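PDB 5WA4: pyridine synthase TbtD from Thermobispora bispora, which probably catalyses the [4+2] aza-cycloaddition that forms the pyridine ring of the thiopeptide antibiotic thiomuracin, and binds an N-terminal leader peptide fragment. Local coordinates for residues T166-A178 with F223-E235. Numbering follows the deposited sequence.
Sequences TIAFDLVVATAHA and FTERLIAVASSAE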
loop_
_atom_site.group_PDB
_atom_site.type_symbol
_atom_site.label_atom_id
_atom_site.label_comp_id
_atom_site.label_asym_id
_atom_site.label_seq_id
_atom_site.Cartn_x
_atom_site.Cartn_y
_atom_site.Cartn_z
ATOM N N THR E 166 33.517 -22.137 5.226
ATOM C CA THR E 166 33.608 -23.328 4.378
ATOM C C THR E 166 32.827 -24.464 5.011
ATOM O O THR E 166 32.289 -25.318 4.315
ATOM C CB THR E 166 35.086 -23.767 4.139
ATOM O OG1 THR E 166 35.872 -22.622 3.788
ATOM C CG2 THR E 166 35.184 -24.809 3.004
ATOM N N ILE E 167 32.772 -24.485 6.331
ATOM C CA ILE E 167 31.895 -25.428 6.984
ATOM C C ILE E 167 30.444 -25.075 6.627
ATOM O O ILE E 167 29.681 -25.934 6.167
ATOM C CB ILE E 167 32.096 -25.431 8.497
ATOM C CG1 ILE E 167 33.520 -25.926 8.814
ATOM C CG2 ILE E 167 31.010 -26.281 9.165
ATOM C CD1 ILE E 167 33.905 -25.909 10.309
ATOM N N ALA E 168 30.093 -23.804 6.790
ATOM C CA ALA E 168 28.761 -23.331 6.452
ATOM C C ALA E 168 28.420 -23.609 4.996
ATOM O O ALA E 168 27.288 -23.976 4.685
ATOM C CB ALA E 168 28.624 -21.879 6.738
ATOM N N PHE E 169 29.380 -23.458 4.095
ATOM C CA PHE E 169 29.078 -23.729 2.696
ATOM C C PHE E 169 28.635 -25.184 2.547
ATOM O O PHE E 169 27.586 -25.456 1.961
ATOM C CB PHE E 169 30.281 -23.431 1.806
ATOM C CG PHE E 169 30.036 -23.671 0.332
ATOM C CD1 PHE E 169 30.323 -24.902 -0.244
ATOM C CD2 PHE E 169 29.528 -22.669 -0.475
ATOM C CE1 PHE E 169 30.101 -25.123 -1.602
ATOM C CE2 PHE E 169 29.314 -22.886 -1.840
ATOM C CZ PHE E 169 29.606 -24.110 -2.400
ATOM N N ASP E 170 29.422 -26.106 3.108
ATOM C CA ASP E 170 29.125 -27.534 3.024
ATOM C C ASP E 170 27.722 -27.851 3.596
ATOM O O ASP E 170 26.883 -28.427 2.898
ATOM C CB ASP E 170 30.191 -28.373 3.757
ATOM C CG ASP E 170 31.593 -28.310 3.109
ATOM O OD1 ASP E 170 31.719 -27.988 1.912
ATOM O OD2 ASP E 170 32.583 -28.627 3.814
ATOM N N LEU E 171 27.466 -27.458 4.847
ATOM C CA LEU E 171 26.184 -27.745 5.492
ATOM C C LEU E 171 25.006 -27.196 4.707
ATOM O O LEU E 171 24.057 -27.921 4.402
ATOM C CB LEU E 171 26.152 -27.188 6.912
ATOM C CG LEU E 171 27.173 -27.855 7.827
ATOM C CD1 LEU E 171 27.044 -27.374 9.277
ATOM C CD2 LEU E 171 27.078 -29.371 7.706
ATOM N N VAL E 172 25.068 -25.915 4.372
ATOM C CA VAL E 172 23.989 -25.275 3.622
ATOM C C VAL E 172 23.698 -26.001 2.306
ATOM O O VAL E 172 22.559 -26.312 2.011
ATOM C CB VAL E 172 24.326 -23.784 3.363
ATOM C CG1 VAL E 172 23.763 -23.295 2.053
ATOM C CG2 VAL E 172 23.850 -22.935 4.522
ATOM N N VAL E 173 24.731 -26.283 1.526
ATOM C CA VAL E 173 24.563 -26.999 0.262
ATOM C C VAL E 173 23.981 -28.409 0.469
ATOM O O VAL E 173 23.135 -28.850 -0.302
ATOM C CB VAL E 173 25.918 -27.125 -0.497
ATOM C CG1 VAL E 173 25.765 -27.956 -1.765
ATOM C CG2 VAL E 173 26.476 -25.764 -0.842
ATOM N N ALA E 174 24.443 -29.102 1.509
ATOM C CA ALA E 174 24.097 -30.506 1.718
ATOM C C ALA E 174 22.617 -30.668 2.068
ATOM O O ALA E 174 21.928 -31.556 1.538
ATOM C CB ALA E 174 24.962 -31.115 2.801
ATOM N N THR E 175 22.141 -29.800 2.959
ATOM C CA THR E 175 20.738 -29.753 3.323
ATOM C C THR E 175 19.827 -29.491 2.109
ATOM O O THR E 175 18.782 -30.159 1.950
ATOM C CB THR E 175 20.505 -28.700 4.404
ATOM O OG1 THR E 175 21.317 -29.026 5.539
ATOM C CG2 THR E 175 19.052 -28.672 4.840
ATOM N N ALA E 176 20.201 -28.547 1.246
ATOM C CA ALA E 176 19.343 -28.241 0.100
ATOM C C ALA E 176 19.352 -29.364 -0.904
ATOM O O ALA E 176 18.398 -29.516 -1.661
ATOM C CB ALA E 176 19.754 -26.959 -0.576
ATOM N N HIS E 177 20.431 -30.151 -0.942
ATOM C CA HIS E 177 20.497 -31.222 -1.943
ATOM C C HIS E 177 19.759 -32.462 -1.441
ATOM O O HIS E 177 18.952 -33.058 -2.158
ATOM C CB HIS E 177 21.942 -31.580 -2.303
ATOM C CG HIS E 177 22.044 -32.471 -3.500
ATOM N ND1 HIS E 177 21.376 -32.211 -4.677
ATOM C CD2 HIS E 177 22.693 -33.646 -3.688
ATOM C CE1 HIS E 177 21.628 -33.173 -5.547
ATOM N NE2 HIS E 177 22.424 -34.055 -4.972
ATOM N N ALA E 178 20.034 -32.828 -0.197
ATOM C CA ALA E 178 19.533 -34.058 0.371
ATOM C C ALA E 178 18.086 -33.939 0.838
ATOM O O ALA E 178 17.260 -34.789 0.525
ATOM C CB ALA E 178 20.429 -34.497 1.528
ATOM N N PHE E 223 34.738 -23.370 -6.347
ATOM C CA PHE E 223 33.389 -23.462 -5.793
ATOM C C PHE E 223 32.569 -24.564 -6.446
ATOM O O PHE E 223 31.919 -25.339 -5.755
ATOM C CB PHE E 223 32.637 -22.128 -5.927
ATOM C CG PHE E 223 32.961 -21.144 -4.846
ATOM C CD1 PHE E 223 32.358 -21.236 -3.611
ATOM C CD2 PHE E 223 33.876 -20.136 -5.062
ATOM C CE1 PHE E 223 32.663 -20.342 -2.609
ATOM C CE2 PHE E 223 34.174 -19.246 -4.070
ATOM C CZ PHE E 223 33.572 -19.350 -2.835
ATOM N N THR E 224 32.576 -24.612 -7.776
ATOM C CA THR E 224 31.750 -25.563 -8.500
ATOM C C THR E 224 32.133 -26.987 -8.175
ATOM O O THR E 224 31.270 -27.858 -8.050
ATOM C CB THR E 224 31.863 -25.389 -10.010
ATOM O OG1 THR E 224 33.248 -25.305 -10.370
ATOM C CG2 THR E 224 31.124 -24.155 -10.470
ATOM N N GLU E 225 33.430 -27.234 -8.040
ATOM C CA GLU E 225 33.866 -28.609 -7.852
ATOM C C GLU E 225 33.787 -29.049 -6.380
ATOM O O GLU E 225 33.713 -30.255 -6.099
ATOM C CB GLU E 225 35.264 -28.810 -8.451
ATOM C CG GLU E 225 35.189 -29.003 -9.978
ATOM C CD GLU E 225 36.529 -28.888 -10.679
ATOM O OE1 GLU E 225 37.499 -28.420 -10.044
ATOM O OE2 GLU E 225 36.613 -29.254 -11.873
ATOM N N ARG E 226 33.727 -28.097 -5.448
ATOM C CA ARG E 226 33.369 -28.469 -4.080
ATOM C C ARG E 226 31.848 -28.716 -3.932
ATOM O O ARG E 226 31.422 -29.541 -3.128
ATOM C CB ARG E 226 33.816 -27.416 -3.085
ATOM C CG ARG E 226 33.818 -27.965 -1.695
ATOM C CD ARG E 226 34.090 -26.929 -0.661
ATOM N NE ARG E 226 34.134 -27.554 0.656
ATOM C CZ ARG E 226 35.188 -28.208 1.136
ATOM N NH1 ARG E 226 36.269 -28.334 0.386
ATOM N NH2 ARG E 226 35.166 -28.736 2.358
ATOM N N LEU E 227 31.037 -28.014 -4.719
ATOM C CA LEU E 227 29.597 -28.190 -4.653
ATOM C C LEU E 227 29.199 -29.545 -5.253
ATOM O O LEU E 227 28.392 -30.268 -4.681
ATOM C CB LEU E 227 28.877 -27.035 -5.355
ATOM C CG LEU E 227 27.361 -27.144 -5.549
ATOM C CD1 LEU E 227 26.735 -25.800 -5.283
ATOM C CD2 LEU E 227 26.999 -27.602 -6.945
ATOM N N ILE E 228 29.782 -29.888 -6.397
ATOM C CA ILE E 228 29.692 -31.247 -6.933
ATOM C C ILE E 228 30.127 -32.303 -5.899
ATOM O O ILE E 228 29.524 -33.368 -5.794
ATOM C CB ILE E 228 30.556 -31.407 -8.197
ATOM C CG1 ILE E 228 30.061 -30.471 -9.296
ATOM C CG2 ILE E 228 30.501 -32.833 -8.697
ATOM C CD1 ILE E 228 30.839 -30.583 -10.579
ATOM N N ALA E 229 31.162 -31.996 -5.126
ATOM C CA ALA E 229 31.672 -32.939 -4.139
ATOM C C ALA E 229 30.813 -33.004 -2.859
ATOM O O ALA E 229 30.689 -34.074 -2.249
ATOM C CB ALA E 229 33.124 -32.597 -3.795
ATOM N N VAL E 230 30.240 -31.870 -2.446
ATOM C CA VAL E 230 29.391 -31.835 -1.251
ATOM C C VAL E 230 28.063 -32.521 -1.529
ATOM O O VAL E 230 27.531 -33.263 -0.687
ATOM C CB VAL E 230 29.126 -30.394 -0.766
ATOM C CG1 VAL E 230 27.849 -30.306 0.039
ATOM C CG2 VAL E 230 30.287 -29.926 0.064
ATOM N N ALA E 231 27.538 -32.281 -2.723
ATOM C CA ALA E 231 26.314 -32.932 -3.125
ATOM C C ALA E 231 26.522 -34.450 -3.137
ATOM O O ALA E 231 25.650 -35.188 -2.688
ATOM C CB ALA E 231 25.856 -32.422 -4.481
ATOM N N SER E 232 27.684 -34.898 -3.623
ATOM C CA SER E 232 28.040 -36.320 -3.660
ATOM C C SER E 232 27.985 -36.964 -2.275
ATOM O O SER E 232 27.323 -37.980 -2.088
ATOM C CB SER E 232 29.440 -36.522 -4.257
ATOM O OG SER E 232 29.486 -36.211 -5.642
ATOM N N SER E 233 28.675 -36.379 -1.299
ATOM C CA SER E 233 28.611 -36.872 0.081
ATOM C C SER E 233 27.232 -36.714 0.698
ATOM O O SER E 233 27.012 -37.096 1.841
ATOM C CB SER E 233 29.629 -36.157 0.971
ATOM O OG SER E 233 30.927 -36.664 0.772
ATOM N N ALA E 234 26.308 -36.128 -0.048
ATOM C CA ALA E 234 24.994 -35.890 0.488
ATOM C C ALA E 234 23.994 -36.932 0.005
ATOM O O ALA E 234 22.963 -37.140 0.658
ATOM C CB ALA E 234 24.536 -34.515 0.127
ATOM N N GLU E 235 24.310 -37.604 -1.107
ATOM C CA GLU E 235 23.383 -38.562 -1.700
ATOM C C GLU E 235 23.827 -40.032 -1.675
ATOM O O GLU E 235 23.049 -40.887 -1.274
ATOM C CB GLU E 235 23.061 -38.149 -3.141
ATOM C CG GLU E 235 24.247 -38.032 -4.076
ATOM C CD GLU E 235 23.858 -37.520 -5.463
ATOM O OE1 GLU E 235 22.884 -36.747 -5.568
ATOM O OE2 GLU E 235 24.509 -37.921 -6.458
#
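F223 of helix 223-235 turns its ring edge to the face of F169 of helix 166-178 in an offset edge-to-face pair, centroids 5.8 Å apart and planes at 64°. V173 CG2, from the same helix as F169, lies over one face of that ring, and L227 CB sits at its edge. The R226 guanidinium has T166 CG2 over one face and the D170 carboxylate at its edge, the two planes nearly coplanar. Its grip is side-on: NE donates to D170 OD1 at 2.8 Å and NH2 to D170 OD2 at 3.0 Å, each oxygen using its syn lone pair. R226 gets there by running straight out, CG trans to the backbone nitrogen (chi1 -163°) and the chain extended to NE. Further along both segments, A231 CB makes a CH-pi contact over one face of H177, 3.9 Å from the ring centroid. H177 NE2 donates to E235 OE1 at 2.8 Å, meeting that oxygen from above the carboxylate plane; ND1 is hydrogen-bonded with the backbone N of L184, so both ring nitrogens are engaged. The helix axes approach to 8.7 Å, crossing at -55°. V230 fills the middle, its CG1 3.6 Å from V173 CG1 and also against A174 CB, while small A174, A178 and A234 allow close approach beyond it. Both helices belong to the helical part of the protein, within the region related to the C-terminal part of lantibiotic dehydratases. F169, F223 and R226 also pack on apolar side chains of the bound leader peptide, which places this part of the helix pair at the peptide site. The two-point salt bridge, flanking the V173/V230/A174 packing, would fix the rotation of the D170 carboxylate and probably keep it ionised; the histidine-carboxylate bond adds a second polar tie near the C-terminal part of both segments.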